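Side-chain contacts in putative alpha-galactosidase (Bacteroides fragilis, PDB 4NZJ), which probably hydrolyses terminal, non-reducing alpha-D-galactose residues from alpha-D-galactosides, as a member of glycoside hydrolase family 27: residues N105-T109 with F110-L114; I141-F144 with W145-P148; K168-A171 with D172-E176. All blocks are in the same frame, centred on the assembly; numbering follows the deposited sequence. Where two conformers were deposited one is given.

All three contacts are local and lie in the TIM beta/alpha barrel domain, in the order contact 1, contact 2, contact 3 along the chain. Contact 1 starts at the end of strand 102-105 and contact 2 follows strand 138-140, its parallel neighbour in the barrel. Their centres are about 10 Å apart and they touch: Ser106 OG lies 3.0 Å from Asp142 N, and Trp107 packs on Phe144. Contact 3 is on helix 166-176, which leads to strand 180-186. It lies about 18 Å from contact 2 and 19 Å from contact 1, centre to centre. Contacts 1 and 2 lie at the C-terminal ends of the barrel strands, where enzymes of this fold have their active site. Contact 3 belongs to the outer helical layer.

Contact 1: residues N105-T109 with F110-L114; sequences NSWNT and FGQHL
With CG anti to the backbone N (chi1 180°), Trp107 turns a face of its indole to Gly111 CA. Phe110 has its CG beside the backbone N (chi1 -65°), which turns a ring face to Thr109 CG2. Trp107 and Phe110 belong to the short helix after strand 102-105 of the TIM barrel. Asn105 caps its start: OD1 accepts from Trp107 N at 2.9 Å, the donor lying above the carbonyl plane. Two backbone bonds close the turn. Phe110 N donates to Ser106 O at 3.0 Å, and Gly111 N to Trp107 O at 2.8 Å. Gly111 then leaves the helix with positive phi. Its CA stands over the Trp107 six-membered ring, 3.7 Å from the centroid, a CH-pi contact. A second CH-pi contact puts Thr109 CG2 above the centre of the Phe110 ring. Leu114 bends back to Ser106 and brings CD2 to 3.6 Å from OG. That hydroxyl also bonds to Asn140 O at the end of strand 138-140 and to Asp142 N just after it. Phe110 and Leu114 pack on helix 116-128. A water bridges the turn: it donates to Gly111 O at 2.8 Å and lies 3.1 Å from Ser106 OG.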
ATOM      1  N   ASN A 105       4.072   5.222  -6.808  1.00 17.53           N
ATOM      2  CA  ASN A 105       5.511   5.384  -6.994  1.00 18.32           C
ATOM      3  C   ASN A 105       5.763   5.952  -8.384  1.00 17.82           C
ATOM      4  O   ASN A 105       5.132   5.534  -9.361  1.00 18.99           O
ATOM      5  CB  ASN A 105       6.227   4.052  -6.814  1.00 20.07           C
ATOM      6  CG  ASN A 105       7.718   4.140  -7.100  1.00 24.38           C
ATOM      7  OD1 ASN A 105       8.132   4.163  -8.259  1.00 25.77           O
ATOM      8  ND2 ASN A 105       8.531   4.185  -6.043  1.00 25.87           N
ATOM      9  N   SER A 106       6.690   6.897  -8.463  1.00 17.59           N
ATOM     10  CA  SER A 106       6.913   7.693  -9.666  1.00 17.46           C
ATOM     11  C   SER A 106       7.754   7.065 -10.776  1.00 17.89           C
ATOM     12  O   SER A 106       7.831   7.624 -11.868  1.00 18.22           O
ATOM     13  CB  SER A 106       7.590   9.007  -9.274  1.00 18.50           C
ATOM     14  OG  SER A 106       8.891   8.754  -8.742  1.00 19.78           O
ATOM     15  N   TRP A 107       8.416   5.942 -10.503  1.00 18.12           N
ATOM     16  CA  TRP A 107       9.474   5.493 -11.407  1.00 19.08           C
ATOM     17  C   TRP A 107       8.957   5.097 -12.787  1.00 19.47           C
ATOM     18  O   TRP A 107       9.458   5.575 -13.802  1.00 19.41           O
ATOM     19  CB  TRP A 107      10.292   4.344 -10.812  1.00 19.48           C
ATOM     20  CG  TRP A 107      11.330   3.936 -11.780  1.00 20.98           C
ATOM     21  CD1 TRP A 107      11.348   2.797 -12.538  1.00 22.99           C
ATOM     22  CD2 TRP A 107      12.465   4.706 -12.182  1.00 21.20           C
ATOM     23  NE1 TRP A 107      12.446   2.799 -13.363  1.00 23.84           N
ATOM     24  CE2 TRP A 107      13.149   3.960 -13.165  1.00 23.28           C
ATOM     25  CE3 TRP A 107      12.984   5.950 -11.791  1.00 21.11           C
ATOM     26  CZ2 TRP A 107      14.326   4.415 -13.765  1.00 23.77           C
ATOM     27  CZ3 TRP A 107      14.147   6.403 -12.392  1.00 21.87           C
ATOM     28  CH2 TRP A 107      14.808   5.635 -13.368  1.00 23.33           C
ATOM     29  N   ASN A 108       7.965   4.213 -12.827  1.00 19.94           N
ATOM     30  CA  ASN A 108       7.492   3.690 -14.101  1.00 21.84           C
ATOM     31  C   ASN A 108       6.964   4.793 -15.018  1.00 21.12           C
ATOM     32  O   ASN A 108       7.200   4.774 -16.224  1.00 23.28           O
ATOM     33  CB  ASN A 108       6.414   2.626 -13.884  1.00 24.95           C
ATOM     34  CG  ASN A 108       6.107   1.839 -15.146  1.00 32.02           C
ATOM     35  OD1 ASN A 108       5.065   2.030 -15.775  1.00 37.02           O
ATOM     36  ND2 ASN A 108       7.026   0.968 -15.535  1.00 34.67           N
ATOM     37  N   THR A 109       6.265   5.763 -14.440  1.00 19.75           N
ATOM     38  CA  THR A 109       5.655   6.823 -15.235  1.00 19.10           C
ATOM     39  C   THR A 109       6.678   7.850 -15.719  1.00 19.47           C
ATOM     40  O   THR A 109       6.658   8.255 -16.878  1.00 20.68           O
ATOM     41  CB  THR A 109       4.555   7.549 -14.438  1.00 20.59           C
ATOM     42  OG1 THR A 109       3.529   6.612 -14.101  1.00 21.60           O
ATOM     43  CG2 THR A 109       3.950   8.687 -15.253  1.00 21.08           C
ATOM     44  N   PHE A 110       7.566   8.280 -14.823  1.00 18.45           N
ATOM     45  CA  PHE A 110       8.402   9.453 -15.107  1.00 19.07           C
ATOM     46  C   PHE A 110       9.904   9.194 -15.203  1.00 19.14           C
ATOM     47  O   PHE A 110      10.631  10.007 -15.788  1.00 20.59           O
ATOM     48  CB  PHE A 110       8.132  10.539 -14.063  1.00 18.57           C
ATOM     49  CG  PHE A 110       6.734  11.087 -14.115  1.00 19.16           C
ATOM     50  CD1 PHE A 110       6.288  11.766 -15.235  1.00 20.66           C
ATOM     51  CD2 PHE A 110       5.866  10.925 -13.046  1.00 19.60           C
ATOM     52  CE1 PHE A 110       4.997  12.269 -15.294  1.00 21.15           C
ATOM     53  CE2 PHE A 110       4.578  11.433 -13.091  1.00 19.41           C
ATOM     54  CZ  PHE A 110       4.143  12.103 -14.217  1.00 20.09           C
ATOM     55  N   GLY A 111      10.374   8.082 -14.643  1.00 20.03           N
ATOM     56  CA  GLY A 111      11.790   7.721 -14.742  1.00 20.59           C
ATOM     57  C   GLY A 111      12.710   8.855 -14.323  1.00 20.36           C
ATOM     58  O   GLY A 111      12.549   9.417 -13.235  1.00 19.17           O
ATOM     59  N   GLN A 112      13.647   9.205 -15.205  1.00 21.27           N
ATOM     60  CA  GLN A 112      14.609  10.279 -14.956  1.00 21.56           C
ATOM     61  C   GLN A 112      14.048  11.670 -15.236  1.00 21.02           C
ATOM     62  O   GLN A 112      14.802  12.651 -15.234  1.00 23.76           O
ATOM     63  CB  GLN A 112      15.857  10.080 -15.822  1.00 22.74           C
ATOM     64  CG  GLN A 112      16.658   8.841 -15.470  1.00 24.31           C
ATOM     65  CD  GLN A 112      17.969   8.771 -16.228  1.00 27.12           C
ATOM     66  OE1 GLN A 112      18.653   9.777 -16.393  1.00 31.48           O
ATOM     67  NE2 GLN A 112      18.327   7.579 -16.685  1.00 30.54           N
ATOM     68  N   HIS A 113      12.738  11.767 -15.475  1.00 20.51           N
ATOM     69  CA  HIS A 113      12.128  13.023 -15.897  1.00 21.91           C
ATOM     70  C   HIS A 113      11.017  13.484 -14.964  1.00 21.78           C
ATOM     71  O   HIS A 113      10.087  14.163 -15.387  1.00 23.02           O
ATOM     72  CB  HIS A 113      11.627  12.884 -17.334  1.00 23.91           C
ATOM     73  CG  HIS A 113      12.732  12.733 -18.327  1.00 25.34           C
ATOM     74  ND1 HIS A 113      13.399  13.813 -18.865  1.00 26.79           N
ATOM     75  CD2 HIS A 113      13.317  11.629 -18.851  1.00 26.74           C
ATOM     76  CE1 HIS A 113      14.331  13.382 -19.698  1.00 28.03           C
ATOM     77  NE2 HIS A 113      14.305  12.061 -19.705  1.00 27.71           N
ATOM     78  N   LEU A 114      11.125  13.130 -13.690  1.00 20.11           N
ATOM     79  CA  LEU A 114      10.189  13.625 -12.690  1.00 19.85           C
ATOM     80  C   LEU A 114      10.536  15.073 -12.367  1.00 21.40           C
ATOM     81  O   LEU A 114      11.705  15.458 -12.376  1.00 24.14           O
ATOM     82  CB  LEU A 114      10.235  12.770 -11.422  1.00 19.13           C
ATOM     83  CG  LEU A 114       9.177  13.089 -10.361  1.00 19.20           C
ATOM     84  CD1 LEU A 114       7.783  12.761 -10.867  1.00 19.28           C
ATOM     85  CD2 LEU A 114       9.465  12.330  -9.078  1.00 18.23           C
TER
HETATM   86  O   HOH W   1      10.606   9.091 -11.300  1.00 25.54           O

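Contact 2: residues I141-F144 with W145-P148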
ATOM      1  N   ILE A 141       8.558   9.728  -4.519  1.00 16.62           N
ATOM      2  CA  ILE A 141       9.614  10.110  -5.442  1.00 17.93           C
ATOM      3  C   ILE A 141      10.627   8.973  -5.446  1.00 18.21           C
ATOM      4  O   ILE A 141      11.023   8.478  -4.386  1.00 19.73           O
ATOM      5  CB  ILE A 141      10.288  11.431  -4.988  1.00 18.63           C
ATOM      6  CG1 ILE A 141       9.275  12.574  -5.034  1.00 20.34           C
ATOM      7  CG2 ILE A 141      11.507  11.759  -5.838  1.00 19.93           C
ATOM      8  CD1 ILE A 141       9.797  13.889  -4.495  1.00 21.68           C
ATOM      9  N   ASP A 142      11.037   8.554  -6.635  1.00 18.87           N
ATOM     10  CA  ASP A 142      11.997   7.469  -6.772  1.00 18.61           C
ATOM     11  C   ASP A 142      13.392   8.028  -7.103  1.00 19.63           C
ATOM     12  O   ASP A 142      13.732   9.128  -6.672  1.00 20.55           O
ATOM     13  CB  ASP A 142      11.491   6.450  -7.801  1.00 20.50           C
ATOM     14  CG  ASP A 142      12.030   5.044  -7.544  1.00 23.64           C
ATOM     15  OD1 ASP A 142      11.479   4.332  -6.671  1.00 26.02           O
ATOM     16  OD2 ASP A 142      13.017   4.663  -8.207  1.00 24.86           O
ATOM     17  N   ASP A 143      14.196   7.283  -7.862  1.00 19.07           N
ATOM     18  CA  ASP A 143      15.608   7.608  -8.088  1.00 19.70           C
ATOM     19  C   ASP A 143      15.753   8.885  -8.939  1.00 19.48           C
ATOM     20  O   ASP A 143      14.814   9.301  -9.623  1.00 19.16           O
ATOM     21  CB  ASP A 143      16.260   6.399  -8.792  1.00 20.20           C
ATOM     22  CG  ASP A 143      17.775   6.294  -8.600  1.00 23.18           C
ATOM     23  OD1 ASP A 143      18.427   7.185  -8.020  1.00 24.44           O
ATOM     24  OD2 ASP A 143      18.309   5.255  -9.063  1.00 25.33           O
ATOM     25  N   PHE A 144      16.935   9.499  -8.882  1.00 19.50           N
ATOM     26  CA  PHE A 144      17.297  10.676  -9.698  1.00 19.90           C
ATOM     27  C   PHE A 144      16.659  12.014  -9.286  1.00 20.11           C
ATOM     28  O   PHE A 144      16.681  12.964 -10.074  1.00 21.50           O
ATOM     29  CB  PHE A 144      17.032  10.457 -11.198  1.00 20.62           C
ATOM     30  CG  PHE A 144      17.848   9.362 -11.826  1.00 21.59           C
ATOM     31  CD1 PHE A 144      17.368   8.062 -11.867  1.00 22.85           C
ATOM     32  CD2 PHE A 144      19.061   9.647 -12.432  1.00 23.59           C
ATOM     33  CE1 PHE A 144      18.097   7.061 -12.481  1.00 23.56           C
ATOM     34  CE2 PHE A 144      19.800   8.648 -13.042  1.00 25.05           C
ATOM     35  CZ  PHE A 144      19.316   7.356 -13.063  1.00 24.87           C
ATOM     36  N   TRP A 145      16.115  12.113  -8.075  1.00 18.62           N
ATOM     37  CA  TRP A 145      15.743  13.429  -7.529  1.00 17.76           C
ATOM     38  C   TRP A 145      17.001  14.219  -7.133  1.00 18.01           C
ATOM     39  O   TRP A 145      16.971  15.449  -7.037  1.00 19.21           O
ATOM     40  CB  TRP A 145      14.799  13.292  -6.329  1.00 17.16           C
ATOM     41  CG  TRP A 145      15.413  12.582  -5.175  1.00 16.47           C
ATOM     42  CD1 TRP A 145      15.343  11.248  -4.900  1.00 16.78           C
ATOM     43  CD2 TRP A 145      16.206  13.167  -4.137  1.00 16.87           C
ATOM     44  NE1 TRP A 145      16.058  10.962  -3.754  1.00 16.69           N
ATOM     45  CE2 TRP A 145      16.597  12.126  -3.271  1.00 17.24           C
ATOM     46  CE3 TRP A 145      16.641  14.471  -3.868  1.00 17.56           C
ATOM     47  CZ2 TRP A 145      17.390  12.351  -2.146  1.00 18.16           C
ATOM     48  CZ3 TRP A 145      17.425  14.692  -2.748  1.00 17.91           C
ATOM     49  CH2 TRP A 145      17.793  13.637  -1.903  1.00 19.59           C
ATOM     50  N   GLN A 146      18.086  13.490  -6.891  1.00 18.46           N
ATOM     51  CA  GLN A 146      19.361  14.053  -6.451  1.00 19.51           C
ATOM     52  C   GLN A 146      20.406  14.026  -7.562  1.00 19.57           C
ATOM     53  O   GLN A 146      20.270  13.277  -8.539  1.00 20.55           O
ATOM     54  CB  GLN A 146      19.883  13.290  -5.225  1.00 20.23           C
ATOM     55  CG  GLN A 146      20.393  11.868  -5.481  1.00 21.45           C
ATOM     56  CD  GLN A 146      19.293  10.813  -5.466  1.00 23.27           C
ATOM     57  OE1 GLN A 146      18.356  10.855  -6.275  1.00 21.92           O
ATOM     58  NE2 GLN A 146      19.401   9.853  -4.544  1.00 25.67           N
ATOM     59  N   LEU A 147      21.457  14.824  -7.394  1.00 20.00           N
ATOM     60  CA  LEU A 147      22.550  14.888  -8.355  1.00 20.95           C
ATOM     61  C   LEU A 147      23.515  13.712  -8.153  1.00 20.68           C
ATOM     62  O   LEU A 147      23.474  13.040  -7.119  1.00 19.85           O
ATOM     63  CB  LEU A 147      23.295  16.222  -8.234  1.00 22.60           C
ATOM     64  CG  LEU A 147      22.464  17.473  -8.532  1.00 23.33           C
ATOM     65  CD1 LEU A 147      23.329  18.717  -8.408  1.00 25.02           C
ATOM     66  CD2 LEU A 147      21.822  17.409  -9.911  1.00 24.70           C
ATOM     67  N   PRO A 148      24.374  13.452  -9.151  1.00 22.06           N
ATOM     68  CA  PRO A 148      25.290  12.311  -9.067  1.00 22.52           C
ATOM     69  C   PRO A 148      26.220  12.302  -7.852  1.00 22.79           C
ATOM     70  O   PRO A 148      26.456  11.241  -7.277  1.00 24.54           O
ATOM     71  CB  PRO A 148      26.108  12.421 -10.351  1.00 24.25           C
ATOM     72  CG  PRO A 148      25.206  13.110 -11.309  1.00 24.70           C
ATOM     73  CD  PRO A 148      24.393  14.071 -10.490  1.00 23.81           C
TER
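Apolar packing joins Ile141 to Trp145 four residues on. Ile141 CG2 meets Trp145 CB at 3.7 Å, and the two side chains cross at about a right angle. The methyl also reaches CG and CD1 of the indole obliquely. Trp145 CG sits between its own backbone N and carbonyl carbon (chi1 63°), which brings the CD1 edge of the indole to Asp142 O.

The indole also has an edge and a face contact. Asp142 O lies in the ring plane at the edge, 3.2 Å from Trp145 CD1. Over one face sits Gln146 CB, 3.6 Å above the plane and offset toward the rim. The indole is held by a bond from Trp145 NE1 to Tyr184 O. This is the loop after strand 138-140 of the TIM barrel, and here the chain turns sharply at Phe144, which has positive phi. Asp142 and Asp143 thus stand at the C-terminal end of a barrel strand, where the active site of this fold lies.

Two polar contacts hold the turn. Asp143 N donates to Asp142 OD2 at 2.9 Å, from above the carboxylate plane. Phe144 N donates to Asp143 OD1, also at 2.9 Å, on the anti side and 34° out of the plane. Separately, Gln146 bends at chi2 (-85°), which brings OE1 to 3.3 Å from Phe144 N, while its NE2 bonds to Cys196 O.

Polar partners outside the segments complete the two aspartates. Asp142 OD1 forms a salt bridge with Lys218 and accepts from Asn105 ND2. Asp143 OD1 bonds to Thr191, while OD2 bonds to Gly193 N and to a glycerol, probably from the crystallisation liquor, that may mark a pocket.

Contact 3: residues K168-A171 with D172-E176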
ATOM      1  N   LYS A 168      10.996  20.298   0.003  1.00 19.79           N
ATOM      2  CA  LYS A 168      10.059  20.761   1.027  1.00 20.81           C
ATOM      3  C   LYS A 168       8.797  21.389   0.439  1.00 20.21           C
ATOM      4  O   LYS A 168       7.707  21.197   0.980  1.00 19.81           O
ATOM      5  CB  LYS A 168      10.714  21.730   2.013  1.00 23.93           C
ATOM      6  CG  LYS A 168       9.850  21.971   3.248  1.00 27.59           C
ATOM      7  CD  LYS A 168      10.573  22.762   4.323  1.00 33.53           C
ATOM      8  CE  LYS A 168       9.749  22.837   5.601  1.00 36.31           C
ATOM      9  NZ  LYS A 168       8.376  23.374   5.369  1.00 37.49           N
ATOM     10  N   TYR A 169       8.931  22.115  -0.669  1.00 19.51           N
ATOM     11  CA  TYR A 169       7.761  22.706  -1.325  1.00 20.07           C
ATOM     12  C   TYR A 169       6.755  21.614  -1.704  1.00 19.31           C
ATOM     13  O   TYR A 169       5.549  21.751  -1.491  1.00 20.45           O
ATOM     14  CB  TYR A 169       8.159  23.515  -2.565  1.00 21.34           C
ATOM     15  CG  TYR A 169       6.979  24.239  -3.175  1.00 22.27           C
ATOM     16  CD1 TYR A 169       6.154  23.609  -4.102  1.00 23.20           C
ATOM     17  CD2 TYR A 169       6.668  25.544  -2.801  1.00 25.43           C
ATOM     18  CE1 TYR A 169       5.057  24.259  -4.643  1.00 25.35           C
ATOM     19  CE2 TYR A 169       5.577  26.198  -3.337  1.00 26.76           C
ATOM     20  CZ  TYR A 169       4.776  25.556  -4.255  1.00 27.05           C
ATOM     21  OH  TYR A 169       3.691  26.218  -4.791  1.00 30.68           O
ATOM     22  N   VAL A 170       7.264  20.533  -2.276  1.00 19.04           N
ATOM     23  CA  VAL A 170       6.439  19.399  -2.674  1.00 18.69           C
ATOM     24  C   VAL A 170       5.781  18.766  -1.443  1.00 17.84           C
ATOM     25  O   VAL A 170       4.574  18.524  -1.432  1.00 18.96           O
ATOM     26  CB  VAL A 170       7.277  18.348  -3.441  1.00 19.18           C
ATOM     27  CG1 VAL A 170       6.447  17.117  -3.764  1.00 20.75           C
ATOM     28  CG2 VAL A 170       7.858  18.964  -4.711  1.00 21.15           C
ATOM     29  N   ALA A 171       6.575  18.520  -0.404  1.00 18.24           N
ATOM     30  CA  ALA A 171       6.048  17.947   0.841  1.00 18.58           C
ATOM     31  C   ALA A 171       4.906  18.795   1.405  1.00 19.08           C
ATOM     32  O   ALA A 171       3.859  18.270   1.800  1.00 18.76           O
ATOM     33  CB  ALA A 171       7.153  17.798   1.870  1.00 19.86           C
ATOM     34  N   ASP A 172       5.106  20.108   1.425  1.00 19.54           N
ATOM     35  CA  ASP A 172       4.102  21.024   1.967  1.00 20.29           C
ATOM     36  C   ASP A 172       2.804  20.963   1.161  1.00 20.44           C
ATOM     37  O   ASP A 172       1.713  20.930   1.735  1.00 20.98           O
ATOM     38  CB  ASP A 172       4.635  22.456   1.986  1.00 22.21           C
ATOM     39  CG  ASP A 172       5.698  22.688   3.059  1.00 23.50           C
ATOM     40  OD1 ASP A 172       5.892  21.829   3.936  1.00 24.84           O
ATOM     41  OD2 ASP A 172       6.334  23.758   3.031  1.00 28.08           O
ATOM     42  N   TYR A 173       2.928  20.950  -0.163  1.00 19.06           N
ATOM     43  CA  TYR A 173       1.770  20.847  -1.048  1.00 19.62           C
ATOM     44  C   TYR A 173       0.992  19.565  -0.774  1.00 18.71           C
ATOM     45  O   TYR A 173      -0.242  19.585  -0.670  1.00 19.04           O
ATOM     46  CB  TYR A 173       2.223  20.896  -2.514  1.00 20.16           C
ATOM     47  CG  TYR A 173       1.110  21.025  -3.522  1.00 20.38           C
ATOM     48  CD1 TYR A 173       0.419  19.906  -3.977  1.00 20.06           C
ATOM     49  CD2 TYR A 173       0.761  22.266  -4.045  1.00 21.30           C
ATOM     50  CE1 TYR A 173      -0.598  20.023  -4.913  1.00 20.60           C
ATOM     51  CE2 TYR A 173      -0.254  22.391  -4.980  1.00 21.06           C
ATOM     52  CZ  TYR A 173      -0.924  21.272  -5.418  1.00 21.86           C
ATOM     53  OH  TYR A 173      -1.930  21.406  -6.345  1.00 22.88           O
ATOM     54  N   LEU A 174       1.724  18.462  -0.653  1.00 17.06           N
ATOM     55  CA  LEU A 174       1.123  17.159  -0.366  1.00 17.39           C
ATOM     56  C   LEU A 174       0.442  17.146   1.003  1.00 17.50           C
ATOM     57  O   LEU A 174      -0.701  16.724   1.121  1.00 18.13           O
ATOM     58  CB  LEU A 174       2.169  16.039  -0.460  1.00 18.10           C
ATOM     59  CG  LEU A 174       2.349  15.387  -1.840  1.00 19.10           C
ATOM     60  CD1 LEU A 174       2.376  16.393  -2.977  1.00 20.93           C
ATOM     61  CD2 LEU A 174       3.605  14.521  -1.852  1.00 20.08           C
ATOM     62  N   HIS A 175       1.138  17.621   2.030  1.00 17.18           N
ATOM     63  CA  HIS A 175       0.600  17.588   3.398  1.00 18.41           C
ATOM     64  C   HIS A 175      -0.680  18.405   3.546  1.00 19.02           C
ATOM     65  O   HIS A 175      -1.601  17.998   4.256  1.00 19.37           O
ATOM     66  CB  HIS A 175       1.627  18.113   4.398  1.00 18.22           C
ATOM     67  CG  HIS A 175       2.827  17.237   4.552  1.00 18.93           C
ATOM     68  ND1 HIS A 175       4.027  17.712   5.030  1.00 19.62           N
ATOM     69  CD2 HIS A 175       3.025  15.928   4.267  1.00 19.47           C
ATOM     70  CE1 HIS A 175       4.911  16.730   5.047  1.00 19.39           C
ATOM     71  NE2 HIS A 175       4.330  15.636   4.590  1.00 20.57           N
ATOM     72  N   GLU A 176      -0.738  19.542   2.860  1.00 20.53           N
ATOM     73  CA  GLU A 176      -1.931  20.392   2.858  0.50 22.54           C
ATOM     74  C   GLU A 176      -3.151  19.641   2.330  1.00 22.76           C
ATOM     75  O   GLU A 176      -4.286  20.012   2.621  1.00 23.44           O
ATOM     76  CB  GLU A 176      -1.697  21.644   2.005  0.50 25.02           C
ATOM     77  CG  GLU A 176      -0.804  22.688   2.654  0.50 27.91           C
ATOM     78  CD  GLU A 176      -0.249  23.689   1.655  0.50 31.42           C
ATOM     79  OE1 GLU A 176      -0.790  23.782   0.529  0.50 33.74           O
ATOM     80  OE2 GLU A 176       0.734  24.383   1.994  0.50 34.70           O
TER
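Helix 166-176 of the TIM barrel carries this contact, and Lys168 and Asp172 meet one turn apart on it. Lys168 NZ lies 3.1 Å from Asp172 OD2 and 3.3 Å from OD1. Both bonds are weak, but together they make a salt bridge to the whole carboxylate. The lysine runs extended from CA to CE and bends only at its last torsion (chi4 -54°), so that NZ curls back to the carboxylate. The two side chains cross obliquely. Beneath them, Asp172 N donates to Lys168 O in the backbone.

Ala171 and His175 make a second i to i+4 pair. His175 N donates to Ala171 O at 2.8 Å. The same carbonyl oxygen stands over one face of the His175 ring, 3.1 Å above its plane and offset toward the rim. His175 CG lies beside its backbone N (chi1 -67°), which brings the imidazole back over the preceding turn. There CE1 also approaches Ala171 CB at 4.0 Å. The neighbouring ring atom NE2 is hydrogen-bonded to Asp215 OD2.

This helix is the crossover of a beta-alpha-beta unit, linking strand 138-140 to strand 180-186. Ala171 and Leu174 turn to the barrel and pack on Leu181. Val170 and Leu174 touch loosely, CG1 to CD1, at 4.2 Å. Leu174 CD1 also lies 3.4 Å from Val170 O, the oxygen that accepts from Leu174 N.

Tyr173 N donates to Tyr169 O at 3.0 Å. The phenol of Tyr173 leads away from the turn to helix 116-128, where its OH bonds to Asp124 OD1.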